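Citrate lyase, subunit 1 (Methanosaeta concilii, PDB 6HXI) probably catalyses, as a subunit of ATP citrate lyase, the ATP-driven conversion of citrate and coenzyme A into acetyl-CoA and oxaloacetate. Local coordinates at residues C[5-8]-C[9-12]; C[225-228]-C[229-233]; C[11-14]-C[15-19]; C[237-240]-C[241-244]. All coordinates share one frame; numbering follows the deposited sequence.

Interaction 1: residues C[5-8]-C[9-12]; sequences GIRE and YDAK
E8 and K12, one helical turn apart, run side by side and join at their ends in a salt bridge, with E8 OE2 2.8 Å from K12 NZ. The carboxylate offers its anti lone pair, the one turned from its other oxygen. Both chains must be long to meet here: E8 is extended with CG anti to the backbone N (chi1 -164°), and the extended K12 lays its CE 3.4 Å from E8 OE2. The backbone beneath is the first turn of helix 8-18, where K12 N bonds to E8 O at 2.9 Å and A11 N to R7 O at 3.0 Å. R7 occupies the N-cap position, and its CB rests 3.6 Å from D10 OD2. On the sheet side, I6 reaches over with CD1 to A11 CB at 3.9 Å, where the small methyl of A11 suits the close approach of strand and helix. Further out, the D61 carboxylate accepts the amides of E8 and Y9, and the guanidinium of R7 bonds to the D61 carbonyl. K59 also pairs with E8, and E109 with K12. In this buried setting the alternating charges balance, which is likely to keep both E8 and K12 ionised.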
# COMPACT_ATOMS: atom_id res chain seq x y z
N GLY C 5 -39.38 47.25 -21.43
CA GLY C 5 -40.38 48.12 -20.82
C GLY C 5 -41.08 47.46 -19.65
O GLY C 5 -41.23 46.24 -19.63
N ILE C 6 -41.45 48.25 -18.64
CA ILE C 6 -42.12 47.72 -17.44
C ILE C 6 -43.42 48.46 -17.19
O ILE C 6 -43.56 49.62 -17.59
CB ILE C 6 -41.20 47.64 -16.18
CG1 ILE C 6 -40.58 49.01 -15.81
CG2 ILE C 6 -40.11 46.59 -16.37
CD1 ILE C 6 -40.09 49.09 -14.37
N ARG C 7 -44.38 47.80 -16.53
CA ARG C 7 -45.66 48.40 -16.18
C ARG C 7 -45.43 49.56 -15.25
O ARG C 7 -44.51 49.54 -14.42
CB ARG C 7 -46.61 47.39 -15.51
CG ARG C 7 -47.02 46.26 -16.43
CD ARG C 7 -48.29 45.56 -15.98
NE ARG C 7 -48.32 44.19 -16.49
CZ ARG C 7 -48.65 43.85 -17.73
NH1 ARG C 7 -48.61 42.58 -18.11
NH2 ARG C 7 -48.98 44.79 -18.62
N GLU C 8 -46.28 50.59 -15.41
CA GLU C 8 -46.33 51.80 -14.58
C GLU C 8 -46.44 51.35 -13.11
O GLU C 8 -45.77 51.92 -12.25
CB GLU C 8 -47.56 52.63 -14.98
CG GLU C 8 -47.55 54.07 -14.50
CD GLU C 8 -48.74 54.90 -14.96
OE1 GLU C 8 -49.23 54.69 -16.09
OE2 GLU C 8 -49.17 55.78 -14.18
N TYR C 9 -47.23 50.28 -12.84
CA TYR C 9 -47.42 49.65 -11.53
C TYR C 9 -46.07 49.27 -10.91
O TYR C 9 -45.79 49.66 -9.78
CB TYR C 9 -48.35 48.41 -11.67
CG TYR C 9 -48.45 47.57 -10.42
CD1 TYR C 9 -49.13 48.03 -9.29
CD2 TYR C 9 -47.86 46.31 -10.35
CE1 TYR C 9 -49.22 47.26 -8.13
CE2 TYR C 9 -47.92 45.54 -9.18
CZ TYR C 9 -48.61 46.02 -8.08
OH TYR C 9 -48.71 45.28 -6.92
N ASP C 10 -45.22 48.58 -11.69
CA ASP C 10 -43.90 48.11 -11.31
C ASP C 10 -42.89 49.26 -11.11
O ASP C 10 -42.15 49.25 -10.12
CB ASP C 10 -43.39 47.09 -12.34
CG ASP C 10 -44.25 45.83 -12.47
OD1 ASP C 10 -44.72 45.32 -11.42
OD2 ASP C 10 -44.39 45.32 -13.61
N ALA C 11 -42.90 50.25 -12.03
CA ALA C 11 -42.01 51.42 -11.98
C ALA C 11 -42.29 52.30 -10.74
O ALA C 11 -41.35 52.69 -10.03
CB ALA C 11 -42.15 52.22 -13.27
N LYS C 12 -43.58 52.57 -10.46
CA LYS C 12 -44.05 53.35 -9.32
C LYS C 12 -43.79 52.61 -8.01
O LYS C 12 -43.46 53.26 -7.02
CB LYS C 12 -45.54 53.70 -9.46
CG LYS C 12 -45.78 54.83 -10.45
CD LYS C 12 -47.25 55.10 -10.66
CE LYS C 12 -47.42 56.44 -11.32
NZ LYS C 12 -48.84 56.75 -11.59

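Interaction 2: residues C[225-228]-C[229-233]; sequences YWQK and KRWSE
W231 sets CG anti to its carbonyl carbon, beside its own N (chi1 -63°), which swings the indole under Q227 CB; in Q227, CG anti to the carbonyl carbon (chi1 -55°) lies along the same ring, and the bend at chi2 turns the amide beyond it. Q227 CB sits 3.4 Å from the centroid of the five-membered ring and only 4° off its normal, a CH-pi contact square over the face. CG follows, 3.6 Å from W231 NE1, and the amide beyond leans at a shallow angle to the ring. The flexible methylenes of glutamine suit this place, since they cover the aromatic surface while the amide still reaches polar partners. Q227 OE1 lies 3.8 Å from R230 CB, beside the aliphatic part of that arginine. Beyond the contact, Q227 NE2 donates to D192 O and W231 NE1 to T193 O, while R230 NH1 bonds to T193 OG1. An alanine replacing W231 would probably leave T193 O without its indole donor and Q227 CB and CG without the ring they lie over. The backbone closes under the pair through W231 N, which bonds to Q227 O at 2.9 Å. This i+4 to i bond, with K228, K229 and R230 all at right-handed helical backbone angles, defines an alpha-turn, here in the connection from strand 209-220 of the ATP-grasp part to helix 246-256.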
# COMPACT_ATOMS: atom_id res chain seq x y z
N TYR C 225 -28.83 39.99 -12.77
CA TYR C 225 -27.92 39.36 -11.80
C TYR C 225 -27.58 40.28 -10.61
O TYR C 225 -27.37 39.80 -9.50
CB TYR C 225 -26.66 38.84 -12.53
CG TYR C 225 -25.55 38.30 -11.64
CD1 TYR C 225 -25.60 37.00 -11.13
CD2 TYR C 225 -24.42 39.06 -11.36
CE1 TYR C 225 -24.60 36.51 -10.29
CE2 TYR C 225 -23.42 38.59 -10.51
CZ TYR C 225 -23.49 37.30 -10.00
OH TYR C 225 -22.45 36.81 -9.24
N TRP C 226 -27.51 41.58 -10.86
CA TRP C 226 -27.18 42.60 -9.86
C TRP C 226 -28.41 43.20 -9.21
O TRP C 226 -28.26 43.95 -8.25
CB TRP C 226 -26.36 43.74 -10.51
CG TRP C 226 -24.99 43.31 -10.92
CD1 TRP C 226 -23.87 43.28 -10.14
CD2 TRP C 226 -24.61 42.78 -12.19
NE1 TRP C 226 -22.81 42.76 -10.85
CE2 TRP C 226 -23.24 42.45 -12.12
CE3 TRP C 226 -25.30 42.52 -13.39
CZ2 TRP C 226 -22.54 41.89 -13.19
CZ3 TRP C 226 -24.61 41.94 -14.45
CH2 TRP C 226 -23.25 41.66 -14.35
N GLN C 227 -29.64 42.85 -9.71
CA GLN C 227 -30.90 43.42 -9.23
C GLN C 227 -31.90 42.42 -8.66
O GLN C 227 -33.10 42.69 -8.69
CB GLN C 227 -31.58 44.23 -10.36
CG GLN C 227 -30.73 45.35 -10.99
CD GLN C 227 -30.39 46.48 -10.05
OE1 GLN C 227 -31.05 46.70 -9.03
NE2 GLN C 227 -29.36 47.24 -10.40
N LYS C 228 -31.42 41.29 -8.10
CA LYS C 228 -32.28 40.21 -7.59
C LYS C 228 -33.22 40.65 -6.48
O LYS C 228 -34.33 40.13 -6.41
CB LYS C 228 -31.46 38.99 -7.17
CG LYS C 228 -30.80 38.26 -8.35
CD LYS C 228 -30.02 37.03 -7.88
CE LYS C 228 -28.93 36.64 -8.85
NZ LYS C 228 -28.42 35.26 -8.58
N LYS C 229 -32.80 41.61 -5.64
CA LYS C 229 -33.64 42.10 -4.54
C LYS C 229 -34.57 43.25 -4.97
O LYS C 229 -35.74 43.25 -4.57
CB LYS C 229 -32.82 42.45 -3.28
CG LYS C 229 -31.63 43.36 -3.51
CD LYS C 229 -31.06 43.86 -2.17
CE LYS C 229 -30.11 45.02 -2.36
NZ LYS C 229 -29.88 45.77 -1.10
N ARG C 230 -34.07 44.21 -5.78
CA ARG C 230 -34.89 45.34 -6.21
C ARG C 230 -35.96 44.93 -7.23
O ARG C 230 -37.09 45.42 -7.13
CB ARG C 230 -34.03 46.52 -6.70
CG ARG C 230 -33.23 47.17 -5.57
CD ARG C 230 -32.55 48.46 -6.00
NE ARG C 230 -31.93 49.16 -4.87
CZ ARG C 230 -31.57 50.44 -4.88
NH1 ARG C 230 -31.76 51.19 -5.96
NH2 ARG C 230 -31.03 50.99 -3.80
N TRP C 231 -35.66 44.00 -8.14
CA TRP C 231 -36.61 43.54 -9.17
C TRP C 231 -37.47 42.34 -8.72
O TRP C 231 -38.23 41.80 -9.53
CB TRP C 231 -35.87 43.14 -10.47
CG TRP C 231 -35.11 44.22 -11.19
CD1 TRP C 231 -34.86 45.50 -10.76
CD2 TRP C 231 -34.48 44.10 -12.47
NE1 TRP C 231 -34.12 46.18 -11.70
CE2 TRP C 231 -33.88 45.35 -12.77
CE3 TRP C 231 -34.40 43.08 -13.42
CZ2 TRP C 231 -33.18 45.58 -13.95
CZ3 TRP C 231 -33.71 43.31 -14.60
CH2 TRP C 231 -33.10 44.54 -14.85
N SER C 232 -37.34 41.92 -7.43
CA SER C 232 -38.02 40.75 -6.84
C SER C 232 -39.52 40.63 -7.15
O SER C 232 -39.98 39.54 -7.51
CB SER C 232 -37.80 40.71 -5.33
OG SER C 232 -38.36 41.85 -4.71
N GLU C 233 -40.26 41.75 -7.02
CA GLU C 233 -41.70 41.84 -7.22
C GLU C 233 -42.15 42.12 -8.66
O GLU C 233 -43.34 42.34 -8.88
CB GLU C 233 -42.29 42.91 -6.27
CG GLU C 233 -42.64 42.39 -4.89
CD GLU C 233 -41.66 42.73 -3.78
OE1 GLU C 233 -41.60 43.93 -3.40
OE2 GLU C 233 -41.01 41.81 -3.24

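Interaction 3: residues C[11-14]-C[15-19]; sequences AKNL and LARYL
L14 O accepts the amide of Y18 in a nearly straight bond, with Y18 N 2.8 Å away and an N-H...O angle of 172°. The aromatic side chain passes obliquely by the same oxygen, with Y18 CD2 3.6 Å from L14 O. It does so because its CG stands anti to the carbonyl carbon, beside the backbone N (chi1 -59°), and the ring is thereby carried back toward the preceding turn. There it crosses the leucine and meets L14 CD2 through Y18 CD2 at 4.1 Å. R17 bends at chi2 and chi3 until Y18 CE2 stands 3.3 Å above the centre of its guanidinium plane, the ring steeply inclined to it. These residues belong to the second half of helix 8-18, whose i+4 to i bonding continues with A16 N to K12 O at 2.8 Å, R17 N to N13 O and L15 N to A11 O. Replacing Y18 by an alanine is likely to open a gap beside L14 CD2 and leave the guanidinium of R17 without the ring edge over its face. The helix packs on two elements of the fold: L15 lies on L186 and F189 of helix 173-192, and the small A11 on M215 and A217 of strand 209-220. Toward the later connection, Y18 touches R230, and the R17 guanidinium has a long, weak ion pair with E233.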
# COMPACT_ATOMS: atom_id res chain seq x y z
N ALA C 11 -42.90 50.25 -12.03
CA ALA C 11 -42.01 51.42 -11.98
C ALA C 11 -42.29 52.30 -10.74
O ALA C 11 -41.35 52.69 -10.03
CB ALA C 11 -42.15 52.22 -13.27
N LYS C 12 -43.58 52.57 -10.46
CA LYS C 12 -44.05 53.35 -9.32
C LYS C 12 -43.79 52.61 -8.01
O LYS C 12 -43.46 53.26 -7.02
CB LYS C 12 -45.54 53.70 -9.46
CG LYS C 12 -45.78 54.83 -10.45
CD LYS C 12 -47.25 55.10 -10.66
CE LYS C 12 -47.42 56.44 -11.32
NZ LYS C 12 -48.84 56.75 -11.59
N ASN C 13 -43.93 51.27 -8.01
CA ASN C 13 -43.67 50.42 -6.85
C ASN C 13 -42.18 50.47 -6.50
O ASN C 13 -41.86 50.59 -5.32
CB ASN C 13 -44.12 48.98 -7.08
CG ASN C 13 -44.94 48.42 -5.94
OD1 ASN C 13 -44.55 48.47 -4.76
ND2 ASN C 13 -46.10 47.89 -6.27
N LEU C 14 -41.30 50.43 -7.55
CA LEU C 14 -39.84 50.55 -7.41
C LEU C 14 -39.52 51.93 -6.81
O LEU C 14 -38.77 52.03 -5.84
CB LEU C 14 -39.09 50.35 -8.75
CG LEU C 14 -38.92 48.91 -9.27
CD1 LEU C 14 -38.42 48.88 -10.72
CD2 LEU C 14 -37.99 48.12 -8.40
N LEU C 15 -40.14 52.99 -7.37
CA LEU C 15 -39.96 54.36 -6.90
C LEU C 15 -40.42 54.51 -5.45
O LEU C 15 -39.72 55.13 -4.65
CB LEU C 15 -40.68 55.38 -7.80
CG LEU C 15 -40.19 56.80 -7.59
CD1 LEU C 15 -38.91 57.04 -8.32
CD2 LEU C 15 -41.23 57.81 -8.04
N ALA C 16 -41.58 53.92 -5.10
CA ALA C 16 -42.14 53.96 -3.75
C ALA C 16 -41.23 53.24 -2.76
O ALA C 16 -40.99 53.76 -1.68
CB ALA C 16 -43.52 53.34 -3.74
N ARG C 17 -40.65 52.09 -3.16
CA ARG C 17 -39.76 51.29 -2.33
C ARG C 17 -38.35 51.85 -2.18
O ARG C 17 -37.88 51.97 -1.06
CB ARG C 17 -39.71 49.83 -2.85
CG ARG C 17 -39.27 48.82 -1.79
CD ARG C 17 -40.03 47.50 -1.89
NE ARG C 17 -39.33 46.51 -2.71
CZ ARG C 17 -39.57 46.28 -4.00
NH1 ARG C 17 -40.49 46.99 -4.65
NH2 ARG C 17 -38.88 45.35 -4.65
N TYR C 18 -37.67 52.15 -3.29
CA TYR C 18 -36.25 52.50 -3.25
C TYR C 18 -35.91 54.02 -3.32
O TYR C 18 -34.84 54.40 -2.83
CB TYR C 18 -35.47 51.67 -4.29
CG TYR C 18 -35.64 50.19 -4.02
CD1 TYR C 18 -35.05 49.60 -2.90
CD2 TYR C 18 -36.53 49.42 -4.76
CE1 TYR C 18 -35.28 48.27 -2.58
CE2 TYR C 18 -36.78 48.09 -4.44
CZ TYR C 18 -36.14 47.51 -3.35
OH TYR C 18 -36.37 46.20 -3.01
N LEU C 19 -36.82 54.89 -3.81
CA LEU C 19 -36.50 56.33 -3.81
C LEU C 19 -36.36 56.94 -2.37
O LEU C 19 -35.45 57.76 -2.19
CB LEU C 19 -37.42 57.17 -4.68
CG LEU C 19 -36.87 58.57 -5.04
CD1 LEU C 19 -35.85 58.50 -6.18
CD2 LEU C 19 -38.00 59.52 -5.39

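Interaction 4: residues C[237-240]-C[241-244]; sequences PEPF and GRTP
Residues 237-240 and 241-244 are extended on either side of a tight reversal, with F240 and G241 at the corners and P239 and R242 at the ends. F240 has the extended, polyproline-like backbone of a first corner and G241 has backbone angles of 101/-52°, close to a type II beta turn though distorted at the second position, and the closing bond from R242 N to P239 O is weak at 3.4 Å. G241 suits its place because a CB there would run into F240 O. Across the mouth of the turn, E238 and R242 reach over one another at a slant and form a salt bridge, with E238 OE1 2.8 Å from R242 NH1. The carboxylate meets the guanidinium at its edge, the two planes standing 80° apart, so this is a single-nitrogen grip and not a paired, coplanar one. R242 gets there by placing CG between its backbone N and carbonyl carbon and then bending at chi3. That path sets R242 CD against the proline ring, 3.5 Å from P239 CG. On the outgoing arm, P244 CG touches E238 CG at 3.9 Å, and E238 OE1 lies 3.5 Å from P244 CA. The prolines stiffen the extended arms and give the charged chains firm apolar surfaces. Beyond the two segments, F64 meets F240 edge-to-face, and R242 NH2 forms a salt bridge with E248 and bonds to I266 O. With an acid at two of its nitrogens, R242 is likely to stay cationic, and its charge links the turn to helix 246-256.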
# COMPACT_ATOMS: atom_id res chain seq x y z
N PRO C 237 -43.52 42.59 -18.98
CA PRO C 237 -44.75 42.31 -19.73
C PRO C 237 -44.51 42.17 -21.24
O PRO C 237 -43.51 42.66 -21.76
CB PRO C 237 -45.61 43.53 -19.43
CG PRO C 237 -44.64 44.64 -19.22
CD PRO C 237 -43.38 44.03 -18.69
N GLU C 238 -45.45 41.52 -21.94
CA GLU C 238 -45.37 41.40 -23.40
C GLU C 238 -45.89 42.72 -24.00
O GLU C 238 -46.74 43.37 -23.36
CB GLU C 238 -46.23 40.21 -23.91
CG GLU C 238 -45.67 38.84 -23.58
CD GLU C 238 -44.53 38.32 -24.44
OE1 GLU C 238 -44.73 37.30 -25.15
OE2 GLU C 238 -43.42 38.89 -24.38
N PRO C 239 -45.43 43.17 -25.20
CA PRO C 239 -46.00 44.41 -25.77
C PRO C 239 -47.49 44.26 -26.09
O PRO C 239 -47.97 43.13 -26.22
CB PRO C 239 -45.17 44.64 -27.04
CG PRO C 239 -44.63 43.31 -27.38
CD PRO C 239 -44.43 42.57 -26.10
N PHE C 240 -48.22 45.39 -26.17
CA PHE C 240 -49.66 45.40 -26.45
C PHE C 240 -50.01 44.62 -27.72
O PHE C 240 -49.32 44.75 -28.74
CB PHE C 240 -50.22 46.84 -26.50
CG PHE C 240 -51.66 46.96 -26.95
CD1 PHE C 240 -52.70 46.55 -26.12
CD2 PHE C 240 -51.98 47.49 -28.19
CE1 PHE C 240 -54.03 46.66 -26.53
CE2 PHE C 240 -53.31 47.60 -28.61
CZ PHE C 240 -54.33 47.18 -27.77
N GLY C 241 -51.05 43.80 -27.62
CA GLY C 241 -51.51 42.97 -28.73
C GLY C 241 -51.07 41.52 -28.62
O GLY C 241 -51.92 40.62 -28.72
N ARG C 242 -49.75 41.26 -28.43
CA ARG C 242 -49.29 39.88 -28.34
C ARG C 242 -49.44 39.30 -26.92
O ARG C 242 -49.36 40.02 -25.92
CB ARG C 242 -47.89 39.67 -28.93
CG ARG C 242 -46.70 39.98 -28.03
CD ARG C 242 -45.42 40.17 -28.83
NE ARG C 242 -45.00 39.00 -29.60
CZ ARG C 242 -44.34 37.96 -29.10
NH1 ARG C 242 -44.04 37.91 -27.81
NH2 ARG C 242 -43.99 36.95 -29.89
N THR C 243 -49.73 38.00 -26.89
CA THR C 243 -49.97 37.17 -25.72
C THR C 243 -48.69 36.39 -25.36
O THR C 243 -47.96 36.01 -26.28
CB THR C 243 -51.19 36.23 -26.00
OG1 THR C 243 -51.31 35.25 -24.97
CG2 THR C 243 -51.12 35.52 -27.37
N PRO C 244 -48.42 36.10 -24.05
CA PRO C 244 -47.22 35.31 -23.71
C PRO C 244 -47.18 33.93 -24.38
O PRO C 244 -48.23 33.29 -24.57
CB PRO C 244 -47.28 35.20 -22.18
CG PRO C 244 -48.12 36.36 -21.75
CD PRO C 244 -49.16 36.48 -22.83

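From the N terminus, interaction 1 turns strand 3-6 into helix 8-18, and interaction 3 carries on along that helix, sharing A11 and K12. Interactions 2 and 4 follow much later, both in the connection from strand 209-220 to helix 246-256. Each is a local contact, and only interactions 2 and 4 close turns in a loop; apart from the shared residues of 1 and 3 they stand in series, none nested or crossed. In space interaction 1 touches each of the others, and interactions 2 and 3 touch as well: I6 CD1 packs on L14 CD1, R17 approaches E233, and G5 and R7 touch P237. The returning connection thus lies along the opening strand and helix of the ATP-grasp part before interaction 4 leads toward the citrate-binding part.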